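Local coordinates for protein FMN-dependent nitronate monooxygenase (Shewanella oneidensis, PDB 5LSM) that probably uses flavin mononucleotide to oxidise propionate 3-nitronate with molecular oxygen, yielding 3-oxopropanoate, nitrate and nitrite, at residues T265-R277 / A293-A305. Residues are numbered along the deposited sequence; the frame is centred on the assembly and turned at random.
Sequences TALTNLFSGRPAR and AVPDFPLASSAVA
A chi1 of 180° sets the Phe297 ring opposite its own backbone N, against Ser272 and Arg274. The Arg274 chi1 of -101° and extended chi2 lay its CG (3.4 Å from Phe297 CB) and CD obliquely against Phe297; the chi3 bend then turns the guanidinium, steeply inclined to the ring, off to hydrogen-bond His185 O through NH2. Ser272 CB meets the ring edge, and Pro298 CB, after a cis peptide bond, sits over one face. Edge-to-face contacts with His73, Phe133 and His182 add to this setting, which suits a flat, apolar residue; a serine in place of Phe297 would probably leave the Arg274 methylenes and these aromatic rings without their common partner. Ser272 OG accepts from Arg274 N at 3.1 Å, an ST turn, and is also hydrogen-bonded to His182 NE2.

The turn belongs to the loop joining antiparallel strands 265-268 and 276-279, a hairpin outside the parallel strands of the TIM-barrel domain; the Phe297 side chain lies about 9 Å from the bound FMN. No direct hydrogen bond links 265-277 to 293-305. Ser272 O instead receives CA-H contacts from Phe297 CA (3.3 Å) and Pro298 CA, and one water donates to both Leu270 O and Ala300 O. Glycine suits Gly273: at its backbone angles (phi 105°) a CB would be jammed against the preceding carbonyl and would also hit Phe297 N and Pro295 O, the latter 3.2 Å from Gly273 CA. Small Ala300 fits its CB 3.6 Å from Gly273 N, whereas branched Val294 sets CG1 3.5 Å from Asn269 O and CG2 against Leu270 CD2 (4.0 Å).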
ATOM      1  N   THR A 265      11.548   1.431  -2.793  1.00 23.96           N
ATOM      2  CA  THR A 265      11.080   1.083  -4.125  1.00 26.72           C
ATOM      3  C   THR A 265      10.067   2.101  -4.565  1.00 24.96           C
ATOM      4  O   THR A 265       9.634   2.918  -3.763  1.00 24.08           O
ATOM      5  CB  THR A 265      10.419  -0.306  -4.178  1.00 29.18           C
ATOM      6  OG1 THR A 265       9.265  -0.325  -3.334  1.00 30.38           O
ATOM      7  CG2 THR A 265      11.380  -1.370  -3.743  1.00 29.52           C
ATOM      8  N   ALA A 266       9.739   2.096  -5.858  1.00 22.11           N
ATOM      9  CA  ALA A 266       8.679   2.959  -6.362  1.00 22.46           C
ATOM     10  C   ALA A 266       8.142   2.488  -7.693  1.00 24.08           C
ATOM     11  O   ALA A 266       8.811   1.782  -8.447  1.00 25.11           O
ATOM     12  CB  ALA A 266       9.155   4.404  -6.460  1.00 21.52           C
ATOM     13  N   LEU A 267       6.918   2.888  -7.982  1.00 28.78           N
ATOM     14  CA  LEU A 267       6.323   2.606  -9.277  1.00 31.20           C
ATOM     15  C   LEU A 267       6.982   3.501 -10.327  1.00 30.35           C
ATOM     16  O   LEU A 267       7.121   4.701 -10.110  1.00 31.87           O
ATOM     17  CB  LEU A 267       4.824   2.868  -9.220  1.00 31.74           C
ATOM     18  CG  LEU A 267       4.053   2.024  -8.215  1.00 29.77           C
ATOM     19  CD1 LEU A 267       2.584   2.414  -8.232  1.00 31.05           C
ATOM     20  CD2 LEU A 267       4.220   0.547  -8.543  1.00 33.54           C
ATOM     21  N   THR A 268       7.441   2.891 -11.421  1.00 27.01           N
ATOM     22  CA  THR A 268       8.097   3.600 -12.516  1.00 24.05           C
ATOM     23  C   THR A 268       7.627   3.047 -13.857  1.00 25.92           C
ATOM     24  O   THR A 268       7.451   1.842 -13.999  1.00 24.79           O
ATOM     25  CB  THR A 268       9.633   3.473 -12.441  1.00 24.88           C
ATOM     26  OG1 THR A 268      10.224   4.056 -13.597  1.00 26.61           O
ATOM     27  CG2 THR A 268      10.078   2.025 -12.382  1.00 25.84           C
ATOM     28  N   ASN A 269       7.364   3.938 -14.818  1.00 27.14           N
ATOM     29  CA  ASN A 269       7.080   3.521 -16.198  1.00 26.48           C
ATOM     30  C   ASN A 269       8.285   3.653 -17.127  1.00 28.60           C
ATOM     31  O   ASN A 269       8.172   3.456 -18.342  1.00 28.81           O
ATOM     32  CB  ASN A 269       5.899   4.305 -16.766  1.00 28.00           C
ATOM     33  CG  ASN A 269       6.177   5.813 -16.889  1.00 27.37           C
ATOM     34  OD1 ASN A 269       6.976   6.385 -16.164  1.00 27.33           O
ATOM     35  ND2 ASN A 269       5.455   6.455 -17.773  1.00 26.74           N
ATOM     36  N   LEU A 270       9.447   3.949 -16.555  1.00 30.60           N
ATOM     37  CA  LEU A 270      10.587   4.412 -17.349  1.00 29.93           C
ATOM     38  C   LEU A 270      11.184   3.303 -18.205  1.00 30.08           C
ATOM     39  O   LEU A 270      11.763   3.587 -19.239  1.00 37.72           O
ATOM     40  CB  LEU A 270      11.675   5.027 -16.450  1.00 29.44           C
ATOM     41  CG  LEU A 270      11.372   6.414 -15.865  1.00 28.99           C
ATOM     42  CD1 LEU A 270      12.406   6.823 -14.851  1.00 25.80           C
ATOM     43  CD2 LEU A 270      11.293   7.471 -16.955  1.00 38.46           C
ATOM     44  N   PHE A 271      11.041   2.048 -17.790  1.00 28.41           N
ATOM     45  CA  PHE A 271      11.753   0.953 -18.443  1.00 30.57           C
ATOM     46  C   PHE A 271      10.908   0.228 -19.474  1.00 31.18           C
ATOM     47  O   PHE A 271      11.438  -0.484 -20.321  1.00 33.96           O
ATOM     48  CB  PHE A 271      12.240  -0.062 -17.409  1.00 29.95           C
ATOM     49  CG  PHE A 271      13.120   0.525 -16.366  1.00 27.14           C
ATOM     50  CD1 PHE A 271      14.479   0.665 -16.591  1.00 28.46           C
ATOM     51  CD2 PHE A 271      12.579   1.032 -15.198  1.00 29.35           C
ATOM     52  CE1 PHE A 271      15.301   1.221 -15.631  1.00 27.85           C
ATOM     53  CE2 PHE A 271      13.396   1.591 -14.223  1.00 30.12           C
ATOM     54  CZ  PHE A 271      14.756   1.699 -14.452  1.00 29.82           C
ATOM     55  N   SER A 272       9.596   0.347 -19.362  1.00 30.68           N
ATOM     56  CA  SER A 272       8.694  -0.488 -20.157  1.00 32.08           C
ATOM     57  C   SER A 272       7.545   0.291 -20.839  1.00 31.34           C
ATOM     58  O   SER A 272       7.058  -0.126 -21.891  1.00 31.34           O
ATOM     59  CB  SER A 272       8.124  -1.581 -19.268  1.00 30.19           C
ATOM     60  OG  SER A 272       7.196  -1.020 -18.358  1.00 37.79           O
ATOM     61  N   GLY A 273       7.132   1.416 -20.252  1.00 30.41           N
ATOM     62  CA  GLY A 273       5.902   2.109 -20.663  1.00 29.66           C
ATOM     63  C   GLY A 273       4.731   1.945 -19.700  1.00 30.69           C
ATOM     64  O   GLY A 273       3.674   2.561 -19.878  1.00 30.01           O
ATOM     65  N   ARG A 274       4.890   1.060 -18.717  1.00 32.30           N
ATOM     66  CA  ARG A 274       3.804   0.728 -17.802  1.00 27.78           C
ATOM     67  C   ARG A 274       4.310   0.723 -16.372  1.00 25.61           C
ATOM     68  O   ARG A 274       5.451   0.312 -16.104  1.00 24.88           O
ATOM     69  CB  ARG A 274       3.192  -0.640 -18.175  1.00 30.14           C
ATOM     70  CG  ARG A 274       1.890  -0.523 -18.962  1.00 31.76           C
ATOM     71  CD  ARG A 274       1.226  -1.868 -19.222  1.00 33.02           C
ATOM     72  NE  ARG A 274       0.312  -2.181 -18.144  1.00 38.74           N
ATOM     73  CZ  ARG A 274      -1.007  -2.241 -18.238  1.00 38.64           C
ATOM     74  NH1 ARG A 274      -1.622  -2.155 -19.401  1.00 47.10           N
ATOM     75  NH2 ARG A 274      -1.707  -2.486 -17.152  1.00 43.88           N
ATOM     76  N   PRO A 275       3.484   1.209 -15.437  1.00 25.53           N
ATOM     77  CA  PRO A 275       3.885   1.233 -14.017  1.00 26.88           C
ATOM     78  C   PRO A 275       4.388  -0.127 -13.513  1.00 28.93           C
ATOM     79  O   PRO A 275       3.668  -1.117 -13.594  1.00 30.18           O
ATOM     80  CB  PRO A 275       2.604   1.608 -13.292  1.00 24.33           C
ATOM     81  CG  PRO A 275       1.773   2.286 -14.303  1.00 27.33           C
ATOM     82  CD  PRO A 275       2.107   1.669 -15.632  1.00 25.12           C
ATOM     83  N   ALA A 276       5.621  -0.160 -13.016  1.00 26.61           N
ATOM     84  CA  ALA A 276       6.168  -1.349 -12.384  1.00 27.31           C
ATOM     85  C   ALA A 276       7.005  -0.955 -11.164  1.00 29.36           C
ATOM     86  O   ALA A 276       7.645   0.109 -11.169  1.00 26.37           O
ATOM     87  CB  ALA A 276       7.023  -2.116 -13.382  1.00 25.56           C
ATOM     88  N   ARG A 277       7.020  -1.815 -10.137  1.00 25.06           N
ATOM     89  CA  ARG A 277       7.728  -1.501  -8.890  1.00 27.81           C
ATOM     90  C   ARG A 277       9.135  -2.076  -8.912  1.00 29.05           C
ATOM     91  O   ARG A 277       9.328  -3.292  -9.091  1.00 21.99           O
ATOM     92  CB  ARG A 277       6.973  -2.025  -7.658  1.00 28.82           C
ATOM     93  CG  ARG A 277       7.648  -1.682  -6.326  1.00 30.48           C
ATOM     94  CD  ARG A 277       6.868  -2.194  -5.096  1.00 27.68           C
ATOM     95  NE  ARG A 277       5.599  -1.479  -4.935  1.00 29.46           N
ATOM     96  CZ  ARG A 277       5.473  -0.217  -4.510  1.00 26.25           C
ATOM     97  NH1 ARG A 277       6.523   0.472  -4.098  1.00 27.47           N
ATOM     98  NH2 ARG A 277       4.286   0.353  -4.495  1.00 25.99           N
ATOM     99  N   ALA A 293       5.983  11.300 -20.596  1.00 40.47           N
ATOM    100  CA  ALA A 293       6.554  11.326 -21.960  1.00 37.97           C
ATOM    101  C   ALA A 293       7.013   9.957 -22.514  1.00 35.98           C
ATOM    102  O   ALA A 293       7.324   9.845 -23.689  1.00 42.93           O
ATOM    103  CB  ALA A 293       7.721  12.303 -21.996  1.00 38.14           C
ATOM    104  N   VAL A 294       7.083   8.940 -21.663  1.00 35.39           N
ATOM    105  CA  VAL A 294       7.494   7.603 -22.070  1.00 32.97           C
ATOM    106  C   VAL A 294       6.478   6.956 -23.014  1.00 32.06           C
ATOM    107  O   VAL A 294       5.287   7.034 -22.790  1.00 30.84           O
ATOM    108  CB  VAL A 294       7.663   6.699 -20.844  1.00 35.85           C
ATOM    109  CG1 VAL A 294       8.214   5.335 -21.238  1.00 35.22           C
ATOM    110  CG2 VAL A 294       8.578   7.378 -19.834  1.00 41.66           C
ATOM    111  N   PRO A 295       6.957   6.298 -24.076  1.00 36.22           N
ATOM    112  CA  PRO A 295       6.010   5.657 -24.974  1.00 36.18           C
ATOM    113  C   PRO A 295       5.216   4.513 -24.338  1.00 38.32           C
ATOM    114  O   PRO A 295       5.652   3.895 -23.355  1.00 29.29           O
ATOM    115  CB  PRO A 295       6.892   5.129 -26.118  1.00 34.23           C
ATOM    116  CG  PRO A 295       8.293   5.217 -25.631  1.00 35.92           C
ATOM    117  CD  PRO A 295       8.325   6.310 -24.627  1.00 38.87           C
ATOM    118  N   ASP A 296       4.094   4.186 -24.967  1.00 41.98           N
ATOM    119  CA  ASP A 296       3.235   3.123 -24.491  1.00 43.72           C
ATOM    120  C   ASP A 296       3.961   1.779 -24.437  1.00 41.28           C
ATOM    121  O   ASP A 296       4.890   1.528 -25.191  1.00 39.45           O
ATOM    122  CB  ASP A 296       1.993   3.015 -25.365  1.00 47.21           C
ATOM    123  CG  ASP A 296       1.073   4.205 -25.216  1.00 51.63           C
ATOM    124  OD1 ASP A 296       1.169   4.905 -24.185  1.00 44.44           O
ATOM    125  OD2 ASP A 296       0.250   4.431 -26.133  1.00 52.82           O
ATOM    126  N   PHE A 297       3.572   0.982 -23.449  1.00 38.56           N
ATOM    127  CA  PHE A 297       4.026  -0.386 -23.262  1.00 36.15           C
ATOM    128  C   PHE A 297       3.744  -1.264 -24.496  1.00 35.32           C
ATOM    129  O   PHE A 297       2.624  -1.266 -25.002  1.00 33.39           O
ATOM    130  CB  PHE A 297       3.294  -0.946 -22.032  1.00 34.48           C
ATOM    131  CG  PHE A 297       3.646  -2.345 -21.700  1.00 32.83           C
ATOM    132  CD1 PHE A 297       4.803  -2.628 -20.990  1.00 33.91           C
ATOM    133  CD2 PHE A 297       2.838  -3.393 -22.123  1.00 37.61           C
ATOM    134  CE1 PHE A 297       5.163  -3.934 -20.712  1.00 36.00           C
ATOM    135  CE2 PHE A 297       3.169  -4.706 -21.823  1.00 39.43           C
ATOM    136  CZ  PHE A 297       4.334  -4.974 -21.112  1.00 42.74           C
ATOM    137  N   PRO A 298       4.744  -2.051 -24.956  1.00 36.23           N
ATOM    138  CA  PRO A 298       6.083  -2.241 -24.395  1.00 40.44           C
ATOM    139  C   PRO A 298       7.219  -1.496 -25.116  1.00 39.62           C
ATOM    140  O   PRO A 298       8.369  -1.950 -25.087  1.00 36.83           O
ATOM    141  CB  PRO A 298       6.295  -3.749 -24.549  1.00 39.39           C
ATOM    142  CG  PRO A 298       5.607  -4.057 -25.826  1.00 37.03           C
ATOM    143  CD  PRO A 298       4.402  -3.154 -25.875  1.00 38.54           C
ATOM    144  N   LEU A 299       6.934  -0.330 -25.678  1.00 36.56           N
ATOM    145  CA  LEU A 299       7.876   0.279 -26.608  1.00 35.41           C
ATOM    146  C   LEU A 299       9.132   0.823 -25.917  1.00 35.15           C
ATOM    147  O   LEU A 299      10.224   0.705 -26.453  1.00 42.16           O
ATOM    148  CB  LEU A 299       7.184   1.346 -27.449  1.00 35.32           C
ATOM    149  CG  LEU A 299       6.043   0.757 -28.279  1.00 36.80           C
ATOM    150  CD1 LEU A 299       5.222   1.825 -28.968  1.00 34.36           C
ATOM    151  CD2 LEU A 299       6.554  -0.281 -29.278  1.00 40.23           C
ATOM    152  N   ALA A 300       8.996   1.248 -24.669  1.00 36.04           N
ATOM    153  CA  ALA A 300      10.038   2.038 -24.009  1.00 36.63           C
ATOM    154  C   ALA A 300      11.314   1.255 -23.697  1.00 37.87           C
ATOM    155  O   ALA A 300      12.379   1.852 -23.559  1.00 41.28           O
ATOM    156  CB  ALA A 300       9.494   2.667 -22.737  1.00 34.98           C
ATOM    157  N   SER A 301      11.214  -0.069 -23.620  1.00 36.60           N
ATOM    158  CA  SER A 301      12.382  -0.921 -23.364  1.00 40.38           C
ATOM    159  C   SER A 301      13.485  -0.696 -24.379  1.00 39.41           C
ATOM    160  O   SER A 301      14.657  -0.686 -24.026  1.00 44.46           O
ATOM    161  CB  SER A 301      12.000  -2.409 -23.373  1.00 38.02           C
ATOM    162  OG  SER A 301      10.676  -2.575 -22.923  1.00 49.96           O
ATOM    163  N   SER A 302      13.114  -0.549 -25.643  1.00 35.99           N
ATOM    164  CA  SER A 302      14.110  -0.417 -26.694  1.00 40.11           C
ATOM    165  C   SER A 302      15.049   0.777 -26.433  1.00 42.16           C
ATOM    166  O   SER A 302      16.268   0.653 -26.611  1.00 43.60           O
ATOM    167  CB  SER A 302      13.435  -0.287 -28.056  1.00 40.68           C
ATOM    168  OG  SER A 302      12.554   0.813 -28.064  1.00 46.60           O
ATOM    169  N   ALA A 303      14.498   1.870 -25.890  1.00 36.32           N
ATOM    170  CA  ALA A 303      15.261   3.102 -25.627  1.00 33.95           C
ATOM    171  C   ALA A 303      16.276   3.031 -24.472  1.00 38.77           C
ATOM    172  O   ALA A 303      17.178   3.870 -24.398  1.00 40.96           O
ATOM    173  CB  ALA A 303      14.309   4.255 -25.381  1.00 33.51           C
ATOM    174  N   VAL A 304      16.120   2.072 -23.558  1.00 37.49           N
ATOM    175  CA  VAL A 304      17.048   1.959 -22.419  1.00 39.63           C
ATOM    176  C   VAL A 304      17.885   0.701 -22.445  1.00 37.30           C
ATOM    177  O   VAL A 304      18.755   0.536 -21.600  1.00 42.09           O
ATOM    178  CB  VAL A 304      16.320   1.984 -21.052  1.00 44.34           C
ATOM    179  CG1 VAL A 304      15.868   3.395 -20.712  1.00 46.51           C
ATOM    180  CG2 VAL A 304      15.148   1.013 -21.037  1.00 43.36           C
ATOM    181  N   ALA A 305      17.616  -0.194 -23.389  1.00 35.27           N
ATOM    182  CA  ALA A 305      18.323  -1.481 -23.449  1.00 34.01           C
ATOM    183  C   ALA A 305      19.844  -1.301 -23.469  1.00 32.93           C
ATOM    184  O   ALA A 305      20.546  -1.914 -22.678  1.00 36.59           O
ATOM    185  CB  ALA A 305      17.869  -2.282 -24.666  1.00 33.19           C
TER
HETATM  186  O   HOH W   1      12.834   4.091 -21.784  1.00 42.40           O
HETATM  187  O   HOH W   2       1.141   1.685 -21.835  1.00 40.41           O